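Local coordinates for putative transcriptional regulator TRANSCRIPTION REGULATOR protein (Rhizobium meliloti, PDB 5NLA) that acts as an AraC-like transcriptional activator that binds c-di-GMP by a PilZ-like mechanism to regulate extracellular polysaccharide production, at residues Asp199-Ala202 with Asn203-Gly207; Arg225-Arg228 with Asp229-Ala233. All blocks are in the same frame, centred on the assembly; numbering follows the deposited sequence.

Contact 1. Residues Asp199-Ala202 with Asn203-Gly207; sequences DLLA and NYING
Leu201 and Ile205 meet one turn apart on the α-helix 196-211, an i to i+4 apolar pair on the face that the helix turns to a β-sheet. CD1 of Ile205 reaches back along the helix to CG of Leu201, 3.6 Å away, and the two chains cross at a slant. Ile205 carries CG1 beside its own backbone N (chi1 -68°), which swings CD1 toward the preceding turn. Phe150 touches both residues, and Ile169 and Leu171 of strand 166-173, in the same sheet, close over Ile205, making this the buried side of an amphipathic helix.

The backbone bonds are the regular α-helical series. Tyr204 N donates to Leu200 O at 3.0 Å, and Ile205 N to Leu201 O at the same length. Asn206 N to Ala202 O, 2.8 Å long, lies nearly in line with the C=O bond.

The polar side chains behave differently from one another. Asn203 lays its carboxamide beside the carbonyl of the turn before, but ND2 lies 3.4 Å from Asp199 O at a poor angle, and the amide gains no hydrogen bond there. Its backbone does better, Asn203 N bonding to Asp199 O at 2.8 Å. Asn206 turns OD1 back beside Ala202 O, but as both are acceptors its partner is NH1 of Arg130, which donates to it.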
# COMPACT_ATOMS: atom_id res chain seq x y z
N ASP A 199 9.66 10.96 13.52
CA ASP A 199 9.07 11.12 14.86
C ASP A 199 7.80 11.98 14.78
O ASP A 199 6.81 11.66 15.43
CB ASP A 199 10.05 11.76 15.86
CG ASP A 199 10.93 10.73 16.61
OD1 ASP A 199 10.72 9.51 16.49
OD2 ASP A 199 11.84 11.16 17.35
N LEU A 200 7.85 13.04 13.98
CA LEU A 200 6.72 13.94 13.74
C LEU A 200 5.53 13.18 13.19
O LEU A 200 4.42 13.28 13.72
CB LEU A 200 7.11 15.04 12.74
CG LEU A 200 6.02 16.01 12.26
CD1 LEU A 200 5.53 16.85 13.42
CD2 LEU A 200 6.54 16.88 11.13
N LEU A 201 5.77 12.43 12.11
CA LEU A 201 4.75 11.61 11.47
C LEU A 201 4.22 10.55 12.43
O LEU A 201 3.01 10.29 12.46
CB LEU A 201 5.31 10.96 10.21
CG LEU A 201 4.40 10.02 9.38
CD1 LEU A 201 3.24 10.76 8.73
CD2 LEU A 201 5.24 9.33 8.33
N ALA A 202 5.11 9.95 13.22
CA ALA A 202 4.70 8.97 14.22
C ALA A 202 3.77 9.60 15.24
O ALA A 202 2.71 9.06 15.53
CB ALA A 202 5.92 8.36 14.91
N ASN A 203 4.17 10.77 15.75
CA ASN A 203 3.36 11.51 16.73
C ASN A 203 1.94 11.78 16.20
O ASN A 203 0.96 11.58 16.92
CB ASN A 203 4.01 12.85 17.11
CG ASN A 203 5.28 12.70 17.95
OD1 ASN A 203 5.51 11.66 18.57
ND2 ASN A 203 6.10 13.75 17.98
N TYR A 204 1.85 12.24 14.95
CA TYR A 204 0.56 12.54 14.35
C TYR A 204 -0.29 11.29 14.22
O TYR A 204 -1.47 11.30 14.56
CB TYR A 204 0.72 13.20 12.97
CG TYR A 204 -0.59 13.73 12.42
CD1 TYR A 204 -1.21 14.84 12.99
CD2 TYR A 204 -1.23 13.11 11.34
CE1 TYR A 204 -2.42 15.32 12.51
CE2 TYR A 204 -2.44 13.59 10.85
CZ TYR A 204 -3.03 14.69 11.44
OH TYR A 204 -4.22 15.18 10.96
N ILE A 205 0.32 10.21 13.72
CA ILE A 205 -0.37 8.93 13.54
C ILE A 205 -0.83 8.34 14.88
O ILE A 205 -1.93 7.78 14.96
CB ILE A 205 0.50 7.93 12.74
CG1 ILE A 205 0.66 8.40 11.29
CG2 ILE A 205 -0.10 6.52 12.76
CD1 ILE A 205 1.81 7.76 10.56
N ASN A 206 -0.01 8.47 15.92
CA ASN A 206 -0.38 8.05 17.28
C ASN A 206 -1.57 8.82 17.82
O ASN A 206 -2.53 8.21 18.31
CB ASN A 206 0.81 8.18 18.24
CG ASN A 206 1.72 6.98 18.18
OD1 ASN A 206 2.74 6.99 17.48
ND2 ASN A 206 1.34 5.92 18.87
N GLY A 207 -1.52 10.15 17.73
CA GLY A 207 -2.65 11.00 18.10
C GLY A 207 -3.93 10.68 17.34
O GLY A 207 -5.02 10.73 17.90

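Contact 2. Residues Arg225-Arg228 with Asp229-Ala233; sequences RTIR and DMVVA
The Arg228 guanidinium has Asp229 OD1 at its edge, nearly in plane, and Arg225 NH2 also lies at the edge, while CG of Arg225 sits over one face, offset toward the rim. This is a salt bridge between sequence neighbours on the α-helix 220-234, with the aliphatic part of Arg225, one turn earlier, against one face. NE of Arg228 donates to OD1 of Asp229 over 3.2 Å, approaching almost in line with the C-O bond, and NH2 adds a weak second bond to the same oxygen at 3.4 Å. Carboxylate and guanidinium planes are inclined by 28°. A bend in the arginine chain (chi3 68°) brings its head round beside Asp229, and Leu177 and Leu178 of helix 175-178 touch this side chain. With an alanine at Arg228, Asp229 OD1 would probably lose this salt bridge and its carboxylate be freer to turn.

Two i to i+4 pairs bracket the salt bridge in sequence, Thr226 with Met230 and Ile227 with Val231. Met230 runs extended beside Thr226, its CE 3.6 Å from OG1. CG2 of Ile227 and CG2 of Val231 are 4.2 Å apart, a looser pair facing Leu171 and Met173 of strand 166-173.

Beneath these side chains runs the α-helical backbone ladder. Met230 N bonds to Thr226 O at 2.7 Å, and Val232 N to Arg228 O is nearly straight, with an N-H...O angle of 177°.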
# COMPACT_ATOMS: atom_id res chain seq x y z
N ARG A 225 -4.81 15.17 4.12
CA ARG A 225 -3.89 16.15 3.56
C ARG A 225 -2.58 16.30 4.37
O ARG A 225 -1.51 16.36 3.76
CB ARG A 225 -4.57 17.51 3.36
CG ARG A 225 -4.16 18.19 2.06
CD ARG A 225 -5.01 19.39 1.69
NE ARG A 225 -4.87 19.68 0.26
CZ ARG A 225 -4.90 20.88 -0.31
NH1 ARG A 225 -5.09 22.00 0.39
NH2 ARG A 225 -4.74 20.97 -1.63
N THR A 226 -2.65 16.33 5.70
CA THR A 226 -1.41 16.51 6.49
C THR A 226 -0.60 15.20 6.47
O THR A 226 0.63 15.25 6.47
CB THR A 226 -1.57 17.08 7.96
OG1 THR A 226 -1.16 16.12 8.94
CG2 THR A 226 -2.97 17.57 8.28
N ILE A 227 -1.28 14.06 6.44
CA ILE A 227 -0.60 12.77 6.24
C ILE A 227 0.10 12.73 4.88
O ILE A 227 1.23 12.27 4.78
CB ILE A 227 -1.55 11.56 6.44
CG1 ILE A 227 -1.96 11.48 7.92
CG2 ILE A 227 -0.90 10.24 6.01
CD1 ILE A 227 -2.99 10.41 8.25
N ARG A 228 -0.56 13.21 3.83
CA ARG A 228 0.10 13.33 2.52
C ARG A 228 1.37 14.19 2.63
O ARG A 228 2.46 13.75 2.23
CB ARG A 228 -0.85 13.91 1.47
CG ARG A 228 -0.26 14.01 0.06
CD ARG A 228 -1.11 14.87 -0.84
NE ARG A 228 -1.10 16.28 -0.46
CZ ARG A 228 -2.00 17.19 -0.86
NH1 ARG A 228 -3.02 16.86 -1.64
NH2 ARG A 228 -1.88 18.46 -0.45
N ASP A 229 1.23 15.39 3.18
CA ASP A 229 2.35 16.33 3.29
C ASP A 229 3.48 15.76 4.16
O ASP A 229 4.64 15.74 3.73
CB ASP A 229 1.87 17.70 3.81
CG ASP A 229 1.01 18.45 2.78
OD1 ASP A 229 0.69 17.88 1.70
OD2 ASP A 229 0.65 19.62 3.04
N MET A 230 3.14 15.27 5.35
CA MET A 230 4.10 14.59 6.22
C MET A 230 4.85 13.45 5.49
O MET A 230 6.07 13.34 5.59
CB MET A 230 3.42 14.03 7.48
CG MET A 230 3.09 15.05 8.54
SD MET A 230 2.17 14.34 9.91
CE MET A 230 1.86 15.82 10.85
N VAL A 231 4.11 12.62 4.75
CA VAL A 231 4.73 11.48 4.06
C VAL A 231 5.71 11.96 3.01
O VAL A 231 6.88 11.57 3.01
CB VAL A 231 3.68 10.55 3.41
CG1 VAL A 231 4.30 9.64 2.35
CG2 VAL A 231 2.99 9.69 4.48
N VAL A 232 5.23 12.79 2.10
CA VAL A 232 6.06 13.28 1.01
C VAL A 232 7.30 14.07 1.52
O VAL A 232 8.37 13.99 0.91
CB VAL A 232 5.18 14.07 -0.01
CG1 VAL A 232 4.78 15.44 0.52
CG2 VAL A 232 5.90 14.22 -1.33
N ALA A 233 7.14 14.78 2.64
CA ALA A 233 8.28 15.41 3.34
C ALA A 233 9.30 14.41 3.90
O ALA A 233 10.50 14.64 3.79
CB ALA A 233 7.77 16.31 4.46

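Overall arrangement
Contacts 1 and 2 illustrate how successive amphipathic helices pack together beside a shared sheet: their centres lie 11 Å apart, and helices 196-211 and 220-234 follow each other in the chain. Tyr204 is the main link. Its CE2 approaches OG1 of Thr226 (3.4 Å) and CG1 of Ile227 (3.6 Å), while its CB packs on Met230 CE. Leu201 adds a second point, with CD1 3.5 Å from CB of Met230. Both contacts also reach Leu171 of strand 166-173, contact 1 through Ile205 and contact 2 through Ile227, which joins the helix pair to the seven-stranded antiparallel sheet.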